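Local coordinates for B12-binding domain-containing protein (Kitasatospora setae, PDB 6WTE) that probably transfers methyl groups from S-adenosylmethionine by non-radical chemistry, although it is a radical SAM enzyme that binds cobalamin and a [4Fe-4S] cluster, at residues 208-211 with 212-216; 532-535 with 536-540. One frame throughout, in Å; residues are numbered along the deposited sequence.

Interaction 1 (208-211 with 212-216); sequences DNLE and YYRRG
Glu211 pairs with two arginines, one turn further along the same short helix. Its OE2 forms a salt bridge with Arg215 NH1 at 3.2 Å; the hydrogen bond within it is weak, with an N-H...O angle of 123°. Carboxylate and guanidinium planes stand 84° apart, so the two groups do not pair flat. A water donates to Glu211 OE1 (2.8 Å). Arg214 is modelled in two positions. In one of them its NH2 makes a long salt bridge to Glu211 OE1, 3.6 Å, at the guanidinium edge, and donates weakly to the same water; both links are less certain for that. The glutamate chain bends at chi2 (64°), which turns its carboxylate back toward the arginines.

Backbone bonds run along the helix, among them Arg214 N to Leu210 O at 2.8 Å. Both ends are capped. Asp208 is the N-cap: its OD1 accepts from Glu211 N at 3.3 Å, from above the carboxylate plane, and also from Gly202 N. Gly216, with positive phi, is the C' residue of a Schellman motif.

Apolar contacts involve Leu210. Its CG meets Arg214 CD at 4.1 Å, and its CD1 approaches Tyr213 CD2.

The Tyr212 ring edge comes close to a carbonyl oxygen, with CD2 3.3 Å from Asp208 O. Outside the helix, Tyr212 OH bonds to Asp40 and Tyr213 OH to Asp266.

Interaction 2 (532-535 with 536-540); sequences NPFL and TSLGG. With EDO (1,2-ethanediol), chain O.
Pro533 O accepts three hydrogen bonds from the next turn of the helix. Ser537 OG is the closest donor, at 2.7 Å, tilted 25° from the carbonyl plane. Ser537 N gives the usual helical bond at 3.0 Å. Thr536 OG1 comes from above the carbonyl plane, at 2.9 Å. Its chi1 of 65° sets OG1 between the backbone N and the carbonyl carbon and so brings it back over Pro533. The Ser537 side chain is buried, and this carbonyl satisfies its hydroxyl.

Phe534 and Leu538 pack one turn apart. Leu538 CD1 sits over one ring face, 4.0 Å from the centroid, in a CH-pi contact offset toward the rim. Leu538 CD2 lies 3.7 Å from Phe534 CE1. Helix 554-566 lies against this side, touching Phe534, Ser537 and Leu538.

Asn532 stands just before the helix. Its OD1 accepts from Leu535 N at 3.2 Å, above the carbonyl plane, and weakly from Phe534 N. Its ND2 donates almost straight to O1 of a bound 1,2-ethanediol (2.9 Å), probably from the crystallisation liquor, and also to Asp526. The arrangement is a classic Asn N-cap followed by proline at the first helical position.

Overall arrangement
Along the chain, interaction 1 comes first and interaction 2 follows more than 300 residues later. The two are in series and neither nest nor cross. Each is local to one short helix, so neither closes a long loop. Helix 209-214 precedes strand 219-221, which is in the same sheet as strand 266-269. The helix spans from the B12-binding sheet, at strand 35-40, to this radical SAM sheet, at strand 266-269. Helix 533-540 belongs to the C-terminal part of the chain, and its Leu535 side chain approaches the cobalamin-binding residue Pro15. Interactions 1 and 2 have their centres about 15 Å apart. The nearest atoms of interactions 1 and 2 are about 6 Å apart, so they do not touch.

Interaction 1 (208-211 with 212-216)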
loop_
_atom_site.group_PDB
_atom_site.type_symbol
_atom_site.label_atom_id
_atom_site.label_comp_id
_atom_site.label_asym_id
_atom_site.label_seq_id
_atom_site.Cartn_x
_atom_site.Cartn_y
_atom_site.Cartn_z
ATOM N N ASP A 208 1.016 2.039 -19.196
ATOM C CA ASP A 208 2.273 1.863 -19.936
ATOM C C ASP A 208 3.321 1.304 -18.979
ATOM O O ASP A 208 4.071 2.047 -18.344
ATOM C CB ASP A 208 2.728 3.181 -20.547
ATOM C CG ASP A 208 3.836 2.996 -21.577
ATOM O OD1 ASP A 208 4.513 1.944 -21.553
ATOM O OD2 ASP A 208 4.027 3.909 -22.404
ATOM N N ASN A 209 3.400 -0.024 -18.906
ATOM C CA ASN A 209 4.240 -0.645 -17.889
ATOM C C ASN A 209 5.722 -0.393 -18.131
ATOM O O ASN A 209 6.470 -0.153 -17.175
ATOM C CB ASN A 209 3.937 -2.137 -17.805
ATOM C CG ASN A 209 2.657 -2.414 -17.034
ATOM O OD1 ASN A 209 2.664 -2.433 -15.807
ATOM N ND2 ASN A 209 1.553 -2.609 -17.750
ATOM N N LEU A 210 6.171 -0.424 -19.391
ATOM C CA LEU A 210 7.590 -0.200 -19.650
ATOM C C LEU A 210 7.994 1.226 -19.298
ATOM O O LEU A 210 9.101 1.456 -18.799
ATOM C CB LEU A 210 7.924 -0.507 -21.111
ATOM C CG LEU A 210 9.404 -0.349 -21.468
ATOM C CD1 LEU A 210 10.267 -1.365 -20.697
ATOM C CD2 LEU A 210 9.602 -0.484 -22.964
ATOM N N GLU A 211 7.104 2.194 -19.535
ATOM C CA GLU A 211 7.401 3.574 -19.160
ATOM C C GLU A 211 7.701 3.686 -17.671
ATOM O O GLU A 211 8.682 4.322 -17.269
ATOM C CB GLU A 211 6.231 4.487 -19.538
ATOM C CG GLU A 211 6.490 5.965 -19.270
ATOM C CD GLU A 211 7.616 6.538 -20.120
ATOM O OE1 GLU A 211 7.914 5.978 -21.198
ATOM O OE2 GLU A 211 8.206 7.559 -19.709
ATOM N N TYR A 212 6.875 3.055 -16.833
ATOM C CA TYR A 212 7.148 3.059 -15.399
ATOM C C TYR A 212 8.454 2.345 -15.086
ATOM O O TYR A 212 9.231 2.798 -14.237
ATOM C CB TYR A 212 6.001 2.403 -14.640
ATOM C CG TYR A 212 4.826 3.322 -14.432
ATOM C CD1 TYR A 212 4.815 4.228 -13.381
ATOM C CD2 TYR A 212 3.732 3.285 -15.287
ATOM C CE1 TYR A 212 3.740 5.072 -13.178
ATOM C CE2 TYR A 212 2.650 4.130 -15.094
ATOM C CZ TYR A 212 2.664 5.019 -14.035
ATOM O OH TYR A 212 1.599 5.860 -13.817
ATOM N N TYR A 213 8.715 1.231 -15.768
ATOM C CA TYR A 213 9.929 0.468 -15.492
ATOM C C TYR A 213 11.174 1.283 -15.815
ATOM O O TYR A 213 12.148 1.271 -15.055
ATOM C CB TYR A 213 9.910 -0.833 -16.290
ATOM C CG TYR A 213 11.044 -1.778 -15.976
ATOM C CD1 TYR A 213 11.058 -2.500 -14.791
ATOM C CD2 TYR A 213 12.091 -1.960 -16.873
ATOM C CE1 TYR A 213 12.080 -3.371 -14.499
ATOM C CE2 TYR A 213 13.128 -2.841 -16.591
ATOM C CZ TYR A 213 13.111 -3.540 -15.402
ATOM O OH TYR A 213 14.129 -4.408 -15.112
ATOM N N ARG A 214 11.158 2.015 -16.930
ATOM C CA ARG A 214 12.305 2.834 -17.299
ATOM C C ARG A 214 12.500 4.015 -16.360
ATOM O O ARG A 214 13.608 4.560 -16.287
ATOM C CB ARG A 214 12.154 3.328 -18.739
ATOM C CG ARG A 214 12.256 2.218 -19.772
ATOM C CD ARG A 214 12.088 2.744 -21.192
ATOM N NE ARG A 214 13.062 3.784 -21.518
ATOM C CZ ARG A 214 12.744 5.052 -21.760
ATOM N NH1 ARG A 214 13.692 5.934 -22.047
ATOM N NH2 ARG A 214 11.476 5.439 -21.722
ATOM N N ARG A 215 11.455 4.422 -15.645
ATOM C CA ARG A 215 11.550 5.508 -14.683
ATOM C C ARG A 215 11.727 4.998 -13.258
ATOM O O ARG A 215 11.604 5.778 -12.310
ATOM C CB ARG A 215 10.318 6.412 -14.799
ATOM C CG ARG A 215 10.118 6.911 -16.227
ATOM C CD ARG A 215 8.929 7.848 -16.397
ATOM N NE ARG A 215 9.317 9.250 -16.286
ATOM C CZ ARG A 215 8.706 10.247 -16.917
ATOM N NH1 ARG A 215 7.681 9.997 -17.722
ATOM N NH2 ARG A 215 9.127 11.493 -16.756
ATOM N N GLY A 216 12.038 3.712 -13.092
ATOM C CA GLY A 216 12.381 3.143 -11.807
ATOM C C GLY A 216 11.291 2.318 -11.159
ATOM O O GLY A 216 11.543 1.710 -10.110
HETATM O O HOH W 1 8.824 3.603 -22.452
#

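Interaction 2 (532-535 with 536-540)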
loop_
_atom_site.group_PDB
_atom_site.type_symbol
_atom_site.label_atom_id
_atom_site.label_comp_id
_atom_site.label_asym_id
_atom_site.label_seq_id
_atom_site.Cartn_x
_atom_site.Cartn_y
_atom_site.Cartn_z
ATOM N N ASN A 532 16.147 14.436 -6.398
ATOM C CA ASN A 532 17.023 13.561 -5.633
ATOM C C ASN A 532 18.194 13.137 -6.514
ATOM O O ASN A 532 18.003 12.383 -7.478
ATOM C CB ASN A 532 16.238 12.348 -5.125
ATOM C CG ASN A 532 17.016 11.519 -4.118
ATOM O OD1 ASN A 532 18.165 11.155 -4.353
ATOM N ND2 ASN A 532 16.381 11.203 -2.997
ATOM N N PRO A 533 19.416 13.598 -6.226
ATOM C CA PRO A 533 20.554 13.237 -7.092
ATOM C C PRO A 533 20.836 11.745 -7.127
ATOM O O PRO A 533 21.374 11.247 -8.126
ATOM C CB PRO A 533 21.722 14.021 -6.477
ATOM C CG PRO A 533 21.324 14.231 -5.052
ATOM C CD PRO A 533 19.832 14.425 -5.082
ATOM N N PHE A 534 20.496 11.018 -6.060
ATOM C CA PHE A 534 20.647 9.568 -6.078
ATOM C C PHE A 534 19.661 8.931 -7.047
ATOM O O PHE A 534 20.033 8.046 -7.828
ATOM C CB PHE A 534 20.472 9.011 -4.665
ATOM C CG PHE A 534 20.592 7.519 -4.580
ATOM C CD1 PHE A 534 21.618 6.854 -5.231
ATOM C CD2 PHE A 534 19.687 6.780 -3.841
ATOM C CE1 PHE A 534 21.731 5.481 -5.152
ATOM C CE2 PHE A 534 19.798 5.403 -3.757
ATOM C CZ PHE A 534 20.825 4.756 -4.419
ATOM N N LEU A 535 18.405 9.383 -7.030
ATOM C CA LEU A 535 17.421 8.850 -7.966
ATOM C C LEU A 535 17.817 9.146 -9.407
ATOM O O LEU A 535 17.743 8.266 -10.272
ATOM C CB LEU A 535 16.042 9.430 -7.652
ATOM C CG LEU A 535 15.387 8.847 -6.402
ATOM C CD1 LEU A 535 14.047 9.516 -6.127
ATOM C CD2 LEU A 535 15.204 7.354 -6.582
ATOM N N THR A 536 18.261 10.375 -9.678
ATOM C CA THR A 536 18.668 10.725 -11.032
ATOM C C THR A 536 19.888 9.928 -11.468
ATOM O O THR A 536 20.005 9.571 -12.646
ATOM C CB THR A 536 18.952 12.224 -11.130
ATOM O OG1 THR A 536 20.075 12.554 -10.304
ATOM C CG2 THR A 536 17.748 13.020 -10.657
ATOM N N SER A 537 20.797 9.632 -10.537
ATOM C CA SER A 537 21.982 8.856 -10.883
ATOM C C SER A 537 21.617 7.416 -11.221
ATOM O O SER A 537 22.179 6.831 -12.157
ATOM C CB SER A 537 22.992 8.906 -9.738
ATOM O OG SER A 537 23.460 10.231 -9.540
ATOM N N LEU A 538 20.688 6.826 -10.463
ATOM C CA LEU A 538 20.251 5.464 -10.751
ATOM C C LEU A 538 19.668 5.366 -12.152
ATOM O O LEU A 538 19.993 4.445 -12.909
ATOM C CB LEU A 538 19.224 5.017 -9.714
ATOM C CG LEU A 538 19.732 4.772 -8.293
ATOM C CD1 LEU A 538 18.552 4.434 -7.383
ATOM C CD2 LEU A 538 20.766 3.660 -8.279
ATOM N N GLY A 539 18.809 6.318 -12.516
ATOM C CA GLY A 539 18.233 6.297 -13.850
ATOM C C GLY A 539 19.269 6.531 -14.933
ATOM O O GLY A 539 19.313 5.808 -15.932
ATOM N N GLY A 540 20.133 7.530 -14.739
ATOM C CA GLY A 540 21.096 7.870 -15.773
ATOM C C GLY A 540 22.041 6.730 -16.096
ATOM O O GLY A 540 22.402 6.521 -17.257
HETATM C C1 EDO O . 19.093 10.400 -1.359
HETATM O O1 EDO O . 17.941 9.576 -1.133
HETATM C C2 EDO O . 20.281 9.815 -0.609
HETATM O O2 EDO O . 21.486 10.515 -0.954
#